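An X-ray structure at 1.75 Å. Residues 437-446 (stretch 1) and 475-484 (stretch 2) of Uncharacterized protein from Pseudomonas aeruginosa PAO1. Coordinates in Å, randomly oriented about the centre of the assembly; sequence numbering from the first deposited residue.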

# COMPACT_ATOMS: atom_id res chain seq x y z
N ARG A 437 -19.03 17.04 5.24
CA ARG A 437 -17.82 16.24 5.42
C ARG A 437 -16.63 17.14 5.13
O ARG A 437 -16.27 17.32 3.98
CB ARG A 437 -17.83 15.04 4.48
CG ARG A 437 -19.07 14.19 4.63
CD ARG A 437 -18.92 12.87 3.91
NE ARG A 437 -20.12 12.04 3.99
CZ ARG A 437 -20.34 11.12 4.93
NH1 ARG A 437 -19.46 10.93 5.90
NH2 ARG A 437 -21.45 10.40 4.89
N HIS A 438 -16.06 17.73 6.18
CA HIS A 438 -15.08 18.80 6.02
C HIS A 438 -13.85 18.36 5.23
O HIS A 438 -13.25 19.17 4.51
CB HIS A 438 -14.69 19.43 7.37
CG HIS A 438 -13.67 18.66 8.15
ND1 HIS A 438 -14.00 17.60 8.96
CD2 HIS A 438 -12.33 18.81 8.26
CE1 HIS A 438 -12.91 17.12 9.53
NE2 HIS A 438 -11.88 17.84 9.12
N SER A 439 -13.47 17.09 5.38
CA SER A 439 -12.45 16.46 4.55
C SER A 439 -11.08 17.15 4.63
O SER A 439 -10.28 17.03 3.70
CB SER A 439 -12.91 16.44 3.09
OG SER A 439 -14.21 15.89 2.94
N TRP A 440 -10.82 17.85 5.73
CA TRP A 440 -9.58 18.62 5.88
C TRP A 440 -9.30 19.50 4.67
O TRP A 440 -8.15 19.75 4.31
CB TRP A 440 -8.39 17.68 6.17
CG TRP A 440 -8.62 16.93 7.43
CD1 TRP A 440 -8.94 15.62 7.57
CD2 TRP A 440 -8.60 17.48 8.75
NE1 TRP A 440 -9.11 15.30 8.90
CE2 TRP A 440 -8.91 16.44 9.65
CE3 TRP A 440 -8.35 18.76 9.27
CZ2 TRP A 440 -8.98 16.63 11.02
CZ3 TRP A 440 -8.42 18.95 10.63
CH2 TRP A 440 -8.73 17.89 11.50
N ARG A 441 -10.38 20.00 4.07
CA ARG A 441 -10.26 20.74 2.82
C ARG A 441 -9.48 22.04 3.02
O ARG A 441 -8.65 22.40 2.18
CB ARG A 441 -11.65 21.01 2.25
CG ARG A 441 -11.63 21.67 0.88
CD ARG A 441 -11.77 23.20 0.98
NE ARG A 441 -11.73 23.79 -0.34
CZ ARG A 441 -12.40 24.87 -0.74
NH1 ARG A 441 -13.20 25.52 0.10
NH2 ARG A 441 -12.28 25.28 -1.99
N ASP A 442 -9.75 22.74 4.11
CA ASP A 442 -8.89 23.84 4.53
C ASP A 442 -8.06 23.33 5.68
O ASP A 442 -8.61 22.95 6.71
CB ASP A 442 -9.70 25.06 4.99
CG ASP A 442 -10.46 25.71 3.86
OD1 ASP A 442 -10.00 25.61 2.71
OD2 ASP A 442 -11.51 26.33 4.13
N LEU A 443 -6.75 23.28 5.49
CA LEU A 443 -5.88 22.78 6.51
C LEU A 443 -5.41 24.01 7.26
O LEU A 443 -4.65 24.81 6.73
CB LEU A 443 -4.70 22.04 5.87
CG LEU A 443 -3.97 21.01 6.73
CD1 LEU A 443 -3.58 21.61 8.07
CD2 LEU A 443 -4.84 19.79 6.93
N ILE A 444 -5.88 24.16 8.50
CA ILE A 444 -5.65 25.39 9.25
C ILE A 444 -4.84 25.18 10.53
O ILE A 444 -5.21 24.38 11.38
CB ILE A 444 -6.99 26.04 9.65
CG1 ILE A 444 -7.83 26.35 8.41
CG2 ILE A 444 -6.73 27.30 10.49
CD1 ILE A 444 -9.34 26.37 8.71
N TRP A 445 -3.74 25.91 10.64
CA TRP A 445 -2.99 25.98 11.88
C TRP A 445 -3.42 27.29 12.52
O TRP A 445 -3.16 28.36 11.97
CB TRP A 445 -1.50 26.08 11.61
CG TRP A 445 -0.77 24.81 11.29
CD1 TRP A 445 -0.34 24.39 10.06
CD2 TRP A 445 -0.33 23.82 12.23
NE1 TRP A 445 0.33 23.19 10.18
CE2 TRP A 445 0.35 22.82 11.49
CE3 TRP A 445 -0.44 23.68 13.61
CZ2 TRP A 445 0.90 21.69 12.10
CZ3 TRP A 445 0.11 22.56 14.21
CH2 TRP A 445 0.76 21.57 13.46
N LYS A 446 -4.08 27.21 13.67
CA LYS A 446 -4.57 28.41 14.34
C LYS A 446 -3.76 28.65 15.60
O LYS A 446 -3.62 27.77 16.44
CB LYS A 446 -6.05 28.24 14.66
CG LYS A 446 -6.68 29.44 15.33
CD LYS A 446 -8.11 29.16 15.72
CE LYS A 446 -9.06 29.35 14.55
NZ LYS A 446 -10.47 29.49 15.02
N LEU A 475 -0.40 28.45 21.11
CA LEU A 475 0.45 28.14 19.96
C LEU A 475 -0.31 27.44 18.82
O LEU A 475 -1.45 27.01 19.01
CB LEU A 475 1.64 27.31 20.42
CG LEU A 475 2.44 27.92 21.55
CD1 LEU A 475 3.57 26.99 21.93
CD2 LEU A 475 2.97 29.29 21.15
N PRO A 476 0.32 27.34 17.64
CA PRO A 476 -0.40 26.79 16.48
C PRO A 476 -0.99 25.41 16.73
O PRO A 476 -0.33 24.52 17.28
CB PRO A 476 0.69 26.73 15.39
CG PRO A 476 1.60 27.89 15.74
CD PRO A 476 1.66 27.83 17.26
N THR A 477 -2.24 25.26 16.32
CA THR A 477 -2.99 24.03 16.48
C THR A 477 -3.81 23.77 15.24
O THR A 477 -4.52 24.65 14.74
CB THR A 477 -3.95 24.14 17.69
OG1 THR A 477 -3.19 24.37 18.89
CG2 THR A 477 -4.77 22.86 17.84
N ILE A 478 -3.74 22.55 14.73
CA ILE A 478 -4.58 22.22 13.59
C ILE A 478 -6.03 22.14 14.02
O ILE A 478 -6.38 21.41 14.96
CB ILE A 478 -4.11 20.92 12.90
CG1 ILE A 478 -2.86 21.24 12.06
CG2 ILE A 478 -5.22 20.36 12.02
CD1 ILE A 478 -2.15 20.03 11.44
N VAL A 479 -6.88 22.92 13.37
CA VAL A 479 -8.29 22.95 13.70
C VAL A 479 -9.14 22.72 12.45
O VAL A 479 -8.74 23.07 11.34
CB VAL A 479 -8.69 24.30 14.32
CG1 VAL A 479 -7.98 24.51 15.64
CG2 VAL A 479 -8.38 25.43 13.35
N GLN A 480 -10.30 22.13 12.66
CA GLN A 480 -11.24 21.85 11.58
C GLN A 480 -11.65 23.14 10.88
O GLN A 480 -11.92 24.16 11.53
CB GLN A 480 -12.46 21.16 12.18
CG GLN A 480 -13.37 20.47 11.19
CD GLN A 480 -14.50 19.74 11.89
OE1 GLN A 480 -14.26 18.79 12.64
NE2 GLN A 480 -15.72 20.18 11.66
N GLY A 481 -11.70 23.10 9.54
CA GLY A 481 -12.19 24.21 8.75
C GLY A 481 -13.70 24.24 8.76
O GLY A 481 -14.33 23.51 9.52
N PRO A 482 -14.31 25.07 7.88
CA PRO A 482 -13.65 25.88 6.85
C PRO A 482 -13.09 27.20 7.38
O PRO A 482 -13.44 27.65 8.47
CB PRO A 482 -14.79 26.17 5.87
CG PRO A 482 -16.00 26.21 6.73
CD PRO A 482 -15.78 25.17 7.80
N LEU A 483 -12.23 27.81 6.57
CA LEU A 483 -11.61 29.09 6.90
C LEU A 483 -12.68 30.14 7.20
O LEU A 483 -13.74 30.17 6.57
CB LEU A 483 -10.72 29.54 5.74
CG LEU A 483 -9.62 30.57 5.97
CD1 LEU A 483 -8.62 30.06 6.98
CD2 LEU A 483 -8.92 30.87 4.64
N GLU A 484 -12.38 31.02 8.16
CA GLU A 484 -13.33 32.03 8.61
C GLU A 484 -13.76 32.96 7.47
O GLU A 484 -14.95 33.14 7.22
CB GLU A 484 -12.71 32.84 9.76
CG GLU A 484 -12.50 32.05 11.05
CD GLU A 484 -11.47 30.92 10.93
OE1 GLU A 484 -10.62 30.96 10.00
OE2 GLU A 484 -11.50 30.00 11.77
O HOH W 1 -7.86 21.97 9.08

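The two stretches form a short, splayed antiparallel strand pairing that is regular at one end, opened by a water at the other, and flanked by apolar side chains on both faces. The strand at 443-446 runs against the one beginning at Thr 477, with 137° between their N-to-C directions. Lys 446 and Thr 477 make a reciprocal pair: Lys 446 N donates to Thr 477 O (2.8 Å, nearly straight), and Thr 477 N returns a more bent bond to Lys 446 O (2.9 Å). Next along, Trp 445 and Ile 478 are a non-hydrogen-bonded pair whose CA atoms lie 4.4 Å apart, and Ile 478 CA approaches Ile 444 O at 3.2 Å in a CA-H...O contact. Val 479 N then donates to Ile 444 O (3.0 Å). The answering bond is replaced by a water, which accepts from Ile 444 N (3.0 Å) and donates to Val 479 O (2.7 Å) and to Asp 442 O (2.7 Å), so these three backbone groups keep hydrogen-bond partners where the chains separate.

On the face carrying Trp 445 and Ile 478, the isoleucine lies across the indole: Ile 478 CG1 sits 3.5 Å from the centroid of the Trp 445 six-membered ring, almost on its normal, a CH-pi contact. Pro 476 C lies at the edge of the Trp 445 ring, 3.6 Å from Trp 445 CE3, and Pro 476 CB is 3.7 Å from the same atom. Ile 478 also meets Trp 440, with Ile 478 CG2 3.8 Å from Trp 440 CZ3, and Leu 443, whose CD1 is 4.0 Å from Ile 478 CD1; both of these side chains reach back to it although neither CA-to-CB bond points toward stretch 2.

The other face holds Ile 444, Lys 446, Thr 477 and Val 479. Ile 444 CG2 touches Val 479 CG2 at 3.8 Å, while Ile 444 CD1 lies 3.6 Å from Gly 481 CA. A CB on Gly 481 would point toward stretch 1 and lie only about 3.2 Å from Asp 442 CB, a tight fit that the glycine avoids. Beyond the cis peptide before Pro 482, Leu 483 N donates a nearly linear 2.9 Å hydrogen bond to Asp 442 OD2, fastening the loop through a carboxylate.

Two contacts involve more exposed residues. The methylene carbon Gln 480 CG lies over one face of the His 438 ring, 3.5 Å from its centroid, another CH-pi contact. Lys 446 NZ reaches Glu 484 OE2 at 3.4 Å, a salt bridge whose hydrogen bond is weak.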